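Local coordinates for lipoprotein (Clostridium difficile, PDB 4OTE), which probably binds methionine outside the membrane for an ABC-type importer, as a lipid-anchored binding protein of the NlpA family, and here holds selenomethionine and zinc ions, at residues R120-I125 against A168-T173; K30-E35 against D209-K214; K66-V69 against G73-I76. All blocks are in the same frame, centred on the assembly; numbering follows the deposited sequence.

Contact 1: R120-I125 against A168-T173. With MSE (selenomethionine), chain C.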
# COMPACT_ATOMS: atom_id res chain seq x y z
N ARG A 120 11.51 -2.32 11.55
CA ARG A 120 10.82 -2.71 12.77
C ARG A 120 10.10 -4.05 12.64
O ARG A 120 9.98 -4.78 13.63
CB ARG A 120 9.84 -1.61 13.22
CG ARG A 120 10.54 -0.33 13.67
CD ARG A 120 10.10 0.11 15.06
NE ARG A 120 10.91 1.23 15.56
CZ ARG A 120 11.88 1.14 16.47
NH1 ARG A 120 12.23 -0.03 17.01
NH2 ARG A 120 12.53 2.23 16.84
N TYR A 121 9.62 -4.38 11.44
CA TYR A 121 9.07 -5.71 11.21
C TYR A 121 10.16 -6.76 11.42
O TYR A 121 9.95 -7.74 12.13
CB TYR A 121 8.48 -5.86 9.79
CG TYR A 121 7.24 -5.03 9.49
CD1 TYR A 121 6.24 -4.84 10.44
CD2 TYR A 121 7.06 -4.47 8.22
CE1 TYR A 121 5.11 -4.09 10.15
CE2 TYR A 121 5.93 -3.72 7.93
CZ TYR A 121 4.96 -3.54 8.89
OH TYR A 121 3.83 -2.79 8.58
N LEU A 122 11.33 -6.52 10.83
CA LEU A 122 12.47 -7.43 10.98
C LEU A 122 12.93 -7.55 12.44
O LEU A 122 13.38 -8.62 12.86
CB LEU A 122 13.63 -6.99 10.09
CG LEU A 122 13.37 -7.09 8.58
CD1 LEU A 122 14.53 -6.49 7.80
CD2 LEU A 122 13.13 -8.53 8.14
N GLU A 123 12.82 -6.46 13.20
CA GLU A 123 13.08 -6.49 14.64
C GLU A 123 12.09 -7.39 15.36
O GLU A 123 12.48 -8.21 16.19
CB GLU A 123 13.02 -5.08 15.23
CG GLU A 123 13.22 -5.02 16.74
CD GLU A 123 13.32 -3.60 17.26
OE1 GLU A 123 12.50 -2.75 16.84
OE2 GLU A 123 14.20 -3.33 18.11
N SER A 124 10.81 -7.25 15.04
CA SER A 124 9.75 -8.00 15.73
C SER A 124 9.85 -9.52 15.52
O SER A 124 9.29 -10.28 16.31
CB SER A 124 8.37 -7.49 15.32
OG SER A 124 8.03 -7.93 14.01
N ILE A 125 10.54 -9.94 14.46
CA ILE A 125 10.81 -11.37 14.24
C ILE A 125 12.22 -11.79 14.70
O ILE A 125 12.69 -12.87 14.36
CB ILE A 125 10.58 -11.79 12.77
CG1 ILE A 125 11.56 -11.08 11.83
CG2 ILE A 125 9.14 -11.50 12.37
CD1 ILE A 125 11.43 -11.50 10.38
N ALA A 168 16.04 -11.48 -0.23
CA ALA A 168 14.61 -11.22 -0.05
C ALA A 168 14.30 -9.74 -0.26
O ALA A 168 15.21 -8.91 -0.28
CB ALA A 168 14.17 -11.65 1.34
N ALA A 169 13.01 -9.41 -0.41
CA ALA A 169 12.60 -8.02 -0.62
C ALA A 169 11.18 -7.74 -0.10
O ALA A 169 10.28 -8.55 -0.30
CB ALA A 169 12.69 -7.66 -2.10
N PHE A 170 11.01 -6.60 0.56
CA PHE A 170 9.69 -6.10 0.96
C PHE A 170 9.04 -5.39 -0.22
O PHE A 170 9.60 -4.42 -0.74
CB PHE A 170 9.79 -5.12 2.14
CG PHE A 170 9.85 -5.78 3.49
CD1 PHE A 170 8.73 -6.41 4.02
CD2 PHE A 170 11.00 -5.74 4.26
CE1 PHE A 170 8.77 -7.00 5.27
CE2 PHE A 170 11.05 -6.34 5.51
CZ PHE A 170 9.93 -6.96 6.02
N ILE A 171 7.86 -5.86 -0.65
CA ILE A 171 7.18 -5.28 -1.81
C ILE A 171 5.69 -5.05 -1.54
O ILE A 171 4.96 -5.97 -1.14
CB ILE A 171 7.32 -6.18 -3.06
CG1 ILE A 171 8.79 -6.55 -3.30
CG2 ILE A 171 6.75 -5.48 -4.29
CD1 ILE A 171 9.02 -7.45 -4.49
N ASP A 172 5.24 -3.81 -1.75
CA ASP A 172 3.83 -3.47 -1.66
C ASP A 172 3.01 -4.34 -2.61
O ASP A 172 3.44 -4.62 -3.73
CB ASP A 172 3.59 -2.00 -2.03
CG ASP A 172 4.14 -1.03 -0.99
OD1 ASP A 172 4.99 -1.44 -0.18
OD2 ASP A 172 3.71 0.14 -0.99
N THR A 173 1.83 -4.75 -2.16
CA THR A 173 0.96 -5.57 -2.98
C THR A 173 0.60 -4.85 -4.29
O THR A 173 0.49 -5.49 -5.34
CB THR A 173 -0.28 -6.03 -2.18
OG1 THR A 173 0.12 -7.08 -1.29
CG2 THR A 173 -1.40 -6.56 -3.08
N MSE C . -1.04 -0.45 -0.88
CA MSE C . 0.09 0.26 -0.17
C MSE C . 0.22 -0.32 1.20
O MSE C . -0.75 -0.33 1.97
OXT MSE C . 1.30 -0.77 1.56
CB MSE C . -0.13 1.76 -0.06
CG MSE C . 1.11 2.47 0.52
SE MSE C . 0.74 4.38 0.84
CE MSE C . 0.71 4.94 -1.04
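F170 of strand 168-171 points its ring at L122 and Y121 of helix 112-124. The contact packs a helix on a beta-sheet in one lobe of a periplasmic-binding-protein fold. The sheet has five strands, and 168-171 is the middle one, between 105-109 and 88-90. F170 can be followed outward from its backbone. CB leaves the strand toward the helix, and CG lies anti to the carbonyl carbon (chi1 -85°). CG, CD1 and CD2 make no close contact with the helix segment. The far end of the ring does the touching. CE1 comes near the Y121 ring obliquely. CE2 lies 3.9 Å from L122 CG, which sits at the ring edge, near the ring plane. CZ reaches both residues: it is 4.1 Å from L122 CD2 and 4.2 Å from Y121 CB. The L122 and F170 side chains run alongside each other, pointing opposite ways. Both are buried and wholly apolar, so the helix is held here by van der Waals contact. Y189 of strand 187-190 and L89 of strand 88-90 also touch F170, and I106 of strand 105-109 touches L122. Two residues beyond F170, D172 belongs to the selenomethionine pocket. Its OD2 lies 3.6 Å from OXT of the ligand and is hydrogen-bonded to the hydroxyl of Y42. At the end of the helix, Y121 O accepts two bonds, one from I125 N and one from S124 OG. The S124 OG to Y121 O distance is 2.7 Å, and OG sits 16° from the carbonyl plane.

Contact 2: K30-E35 against D209-K214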
# COMPACT_ATOMS: atom_id res chain seq x y z
N LYS A 30 -26.70 3.92 -8.50
CA LYS A 30 -26.87 5.15 -7.73
C LYS A 30 -27.04 6.38 -8.64
O LYS A 30 -27.11 7.51 -8.15
CB LYS A 30 -25.68 5.39 -6.79
CG LYS A 30 -25.22 4.18 -6.00
CD LYS A 30 -26.28 3.66 -5.06
CE LYS A 30 -25.78 2.44 -4.30
NZ LYS A 30 -26.86 1.77 -3.52
N GLY A 31 -27.11 6.15 -9.95
CA GLY A 31 -27.33 7.21 -10.92
C GLY A 31 -26.07 7.95 -11.33
O GLY A 31 -26.15 9.07 -11.81
N TYR A 32 -24.91 7.32 -11.16
CA TYR A 32 -23.63 7.95 -11.50
C TYR A 32 -22.83 7.08 -12.45
O TYR A 32 -22.92 5.86 -12.42
CB TYR A 32 -22.81 8.23 -10.24
CG TYR A 32 -23.33 9.38 -9.42
CD1 TYR A 32 -24.37 9.19 -8.52
CD2 TYR A 32 -22.80 10.66 -9.56
CE1 TYR A 32 -24.86 10.25 -7.77
CE2 TYR A 32 -23.28 11.72 -8.82
CZ TYR A 32 -24.31 11.51 -7.92
OH TYR A 32 -24.79 12.55 -7.18
N THR A 33 -22.03 7.73 -13.29
CA THR A 33 -21.09 7.03 -14.15
C THR A 33 -19.70 7.14 -13.53
O THR A 33 -19.33 8.20 -13.04
CB THR A 33 -21.09 7.63 -15.57
OG1 THR A 33 -22.40 7.48 -16.13
CG2 THR A 33 -20.08 6.93 -16.47
N LEU A 34 -18.96 6.04 -13.52
CA LEU A 34 -17.61 6.03 -12.96
C LEU A 34 -16.57 5.93 -14.06
O LEU A 34 -16.70 5.12 -14.97
CB LEU A 34 -17.42 4.84 -12.02
CG LEU A 34 -15.99 4.66 -11.50
CD1 LEU A 34 -15.69 5.69 -10.42
CD2 LEU A 34 -15.75 3.25 -10.97
N GLU A 35 -15.54 6.77 -13.97
CA GLU A 35 -14.34 6.62 -14.79
C GLU A 35 -13.14 6.46 -13.87
O GLU A 35 -12.92 7.27 -12.97
CB GLU A 35 -14.16 7.83 -15.70
CG GLU A 35 -15.25 7.94 -16.75
CD GLU A 35 -15.03 9.12 -17.67
OE1 GLU A 35 -13.95 9.20 -18.29
OE2 GLU A 35 -15.95 9.96 -17.78
N ASP A 209 -18.56 16.59 2.16
CA ASP A 209 -19.98 16.25 2.29
C ASP A 209 -20.71 16.14 0.94
O ASP A 209 -21.94 16.11 0.90
CB ASP A 209 -20.69 17.30 3.17
CG ASP A 209 -20.17 17.31 4.61
OD1 ASP A 209 -19.63 16.28 5.08
OD2 ASP A 209 -20.31 18.36 5.28
N SER A 210 -19.96 16.07 -0.17
CA SER A 210 -20.56 15.99 -1.50
C SER A 210 -21.15 14.61 -1.77
O SER A 210 -20.69 13.61 -1.21
CB SER A 210 -19.53 16.32 -2.58
OG SER A 210 -18.60 15.26 -2.76
N GLU A 211 -22.15 14.56 -2.65
CA GLU A 211 -22.84 13.31 -2.95
C GLU A 211 -21.94 12.30 -3.67
O GLU A 211 -22.10 11.09 -3.48
CB GLU A 211 -24.12 13.55 -3.76
CG GLU A 211 -24.92 12.27 -3.97
CD GLU A 211 -26.39 12.51 -4.27
OE1 GLU A 211 -26.70 13.39 -5.10
OE2 GLU A 211 -27.23 11.80 -3.67
N LYS A 212 -21.01 12.78 -4.50
CA LYS A 212 -20.13 11.89 -5.25
C LYS A 212 -19.21 11.09 -4.33
O LYS A 212 -19.01 9.89 -4.53
CB LYS A 212 -19.31 12.67 -6.27
CG LYS A 212 -20.13 13.24 -7.42
CD LYS A 212 -19.26 13.97 -8.42
CE LYS A 212 -20.08 14.45 -9.61
NZ LYS A 212 -19.23 15.04 -10.68
N ILE A 213 -18.66 11.76 -3.32
CA ILE A 213 -17.79 11.10 -2.35
C ILE A 213 -18.62 10.14 -1.51
O ILE A 213 -18.19 9.03 -1.20
CB ILE A 213 -17.07 12.14 -1.46
CG1 ILE A 213 -16.12 13.00 -2.30
CG2 ILE A 213 -16.31 11.47 -0.32
CD1 ILE A 213 -15.07 12.21 -3.07
N LYS A 214 -19.82 10.59 -1.16
CA LYS A 214 -20.77 9.79 -0.42
C LYS A 214 -21.14 8.51 -1.17
O LYS A 214 -21.17 7.42 -0.59
CB LYS A 214 -22.02 10.63 -0.16
CG LYS A 214 -23.03 10.03 0.78
CD LYS A 214 -24.11 11.05 1.07
CE LYS A 214 -25.49 10.46 0.89
NZ LYS A 214 -25.72 9.33 1.83
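The hydroxyl of Y32 donates a hydrogen bond to E211, with OH 2.9 Å from OE1. OH comes from above the carboxylate plane, 48° out of it. Ring and carboxylate planes are turned 69° apart. E211 CG lies anti to the backbone N (chi1 -175°), which carries the chain out over the phenol oxygen. CG itself is 3.2 Å from Y32 OH. The bond lies at the first turn of helix 211-220, just after the N-cap residue S210. K212 meets the same ring differently. Its CG packs at 3.8 Å from Y32 CE2, and its extended chain crosses the tyrosine at about a right angle. The ammonium group goes on past the ring to the backbone oxygen of K6. The Y32 ring is buried, with its polar tip bonded to an exposed glutamate. K5 adds a cation-pi contact to the ring. Before Y32, a Schellman motif with G31 at positive phi ends helix 24-29. Y32 therefore sits where that helix turns into strand 33-39. I27 of helix 24-29, I7 of strand 6-12 and V215 of helix 211-220 all touch its side chain, so the tyrosine joins both helices to the sheet.

Contact 3: K66-V69 against G73-I76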
# COMPACT_ATOMS: atom_id res chain seq x y z
N LYS A 66 -1.10 12.15 5.21
CA LYS A 66 -0.67 13.19 6.15
C LYS A 66 0.74 13.68 5.84
O LYS A 66 1.01 14.88 5.90
CB LYS A 66 -0.76 12.70 7.60
CG LYS A 66 -2.18 12.71 8.15
CD LYS A 66 -2.23 12.23 9.60
CE LYS A 66 -3.66 12.27 10.13
NZ LYS A 66 -3.79 11.65 11.48
N GLU A 67 1.62 12.76 5.50
CA GLU A 67 2.98 13.11 5.11
C GLU A 67 3.00 13.88 3.79
O GLU A 67 3.78 14.82 3.62
CB GLU A 67 3.86 11.86 5.03
CG GLU A 67 5.35 12.14 5.11
CD GLU A 67 5.76 12.95 6.33
OE1 GLU A 67 5.55 12.48 7.47
OE2 GLU A 67 6.29 14.07 6.16
N ALA A 68 2.12 13.50 2.86
CA ALA A 68 2.01 14.19 1.57
C ALA A 68 1.48 15.61 1.76
O ALA A 68 1.95 16.54 1.10
CB ALA A 68 1.10 13.42 0.63
N VAL A 69 0.51 15.77 2.66
CA VAL A 69 -0.05 17.08 2.98
C VAL A 69 1.02 17.97 3.63
O VAL A 69 1.13 19.15 3.32
CB VAL A 69 -1.29 16.97 3.89
CG1 VAL A 69 -1.73 18.33 4.41
CG2 VAL A 69 -2.44 16.30 3.14
N GLY A 73 1.49 20.46 0.92
CA GLY A 73 0.41 21.39 1.25
C GLY A 73 -0.87 21.12 0.49
O GLY A 73 -1.64 22.05 0.23
N TYR A 74 -1.12 19.86 0.13
CA TYR A 74 -2.38 19.49 -0.51
C TYR A 74 -3.52 19.75 0.45
O TYR A 74 -3.39 19.52 1.65
CB TYR A 74 -2.41 18.00 -0.89
CG TYR A 74 -1.35 17.55 -1.86
CD1 TYR A 74 -1.06 18.27 -3.01
CD2 TYR A 74 -0.65 16.36 -1.64
CE1 TYR A 74 -0.10 17.84 -3.91
CE2 TYR A 74 0.31 15.92 -2.53
CZ TYR A 74 0.58 16.67 -3.66
OH TYR A 74 1.54 16.22 -4.54
N LYS A 75 -4.65 20.20 -0.09
CA LYS A 75 -5.86 20.38 0.70
C LYS A 75 -6.75 19.15 0.54
O LYS A 75 -7.88 19.23 0.06
CB LYS A 75 -6.58 21.66 0.28
CG LYS A 75 -5.73 22.91 0.45
CD LYS A 75 -6.49 24.18 0.11
N ILE A 76 -6.22 18.00 0.97
CA ILE A 76 -6.89 16.71 0.80
C ILE A 76 -7.04 15.99 2.13
O ILE A 76 -6.44 16.36 3.13
CB ILE A 76 -6.15 15.81 -0.21
CG1 ILE A 76 -4.74 15.47 0.29
CG2 ILE A 76 -6.09 16.50 -1.57
CD1 ILE A 76 -3.95 14.60 -0.67
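G73 turns the chain out of helix 62-72 and keeps one bond to it. Its N donates to V69 O at 2.8 Å. The bond is bent, with an N-H...O angle of 137°, and the donor stands above the carbonyl plane. G73 has positive phi and is the first residue to leave helical geometry. Y74 follows, and its side chain runs crosswise to the helix. Its CG is anti to the carbonyl carbon, and the ring lies beside A68. CE2 is 4.1 Å from A68 CB, and CD2 is 3.8 Å from A68 O. The backbone oxygen of Y74 faces V69, with V69 CG1 at 3.4 Å. The hydroxyl of Y74 goes on to the carboxylate of E47 on helix 44-51, so one tyrosine spans two helices. The CB of K75 points away from the helix. Its backbone N bonds to the side chain of N50, and its backbone pairs with T205. I76 begins strand 76-84. Its CG1 lies between the backbone N and the carbonyl carbon (chi1 63°) and meets V69 CG2 at 3.8 Å. V69 thus covers both the turn and the start of the strand. The arrangement is a helix whose C-terminal end is left through a glycine of positive phi, passing through a short turn into a beta-strand, a helix-to-strand connection within the alpha/beta fold of this binding protein.

The three contacts do not touch one another. Contacts 1 and 2 lie on opposite sides of the chain's centre, with centres about 37 Å apart. Contact 3 is about 26 Å from contact 1 and about 23 Å from contact 2, centre to centre. Along the sequence, contacts 1 and 3 both fall inside the long loop that contact 2 closes. Contacts 2 and 3 share a seven-strand sheet through strands 33-39 and 76-84, whereas contact 1 rests on the five-strand sheet. The 168-173 segment reaches the selenomethionine pocket with D172, but the packing of F170 lies apart from it. The A68 side chain is about 9 Å from the ligand, and that of K212 about 5 Å from a zinc ion.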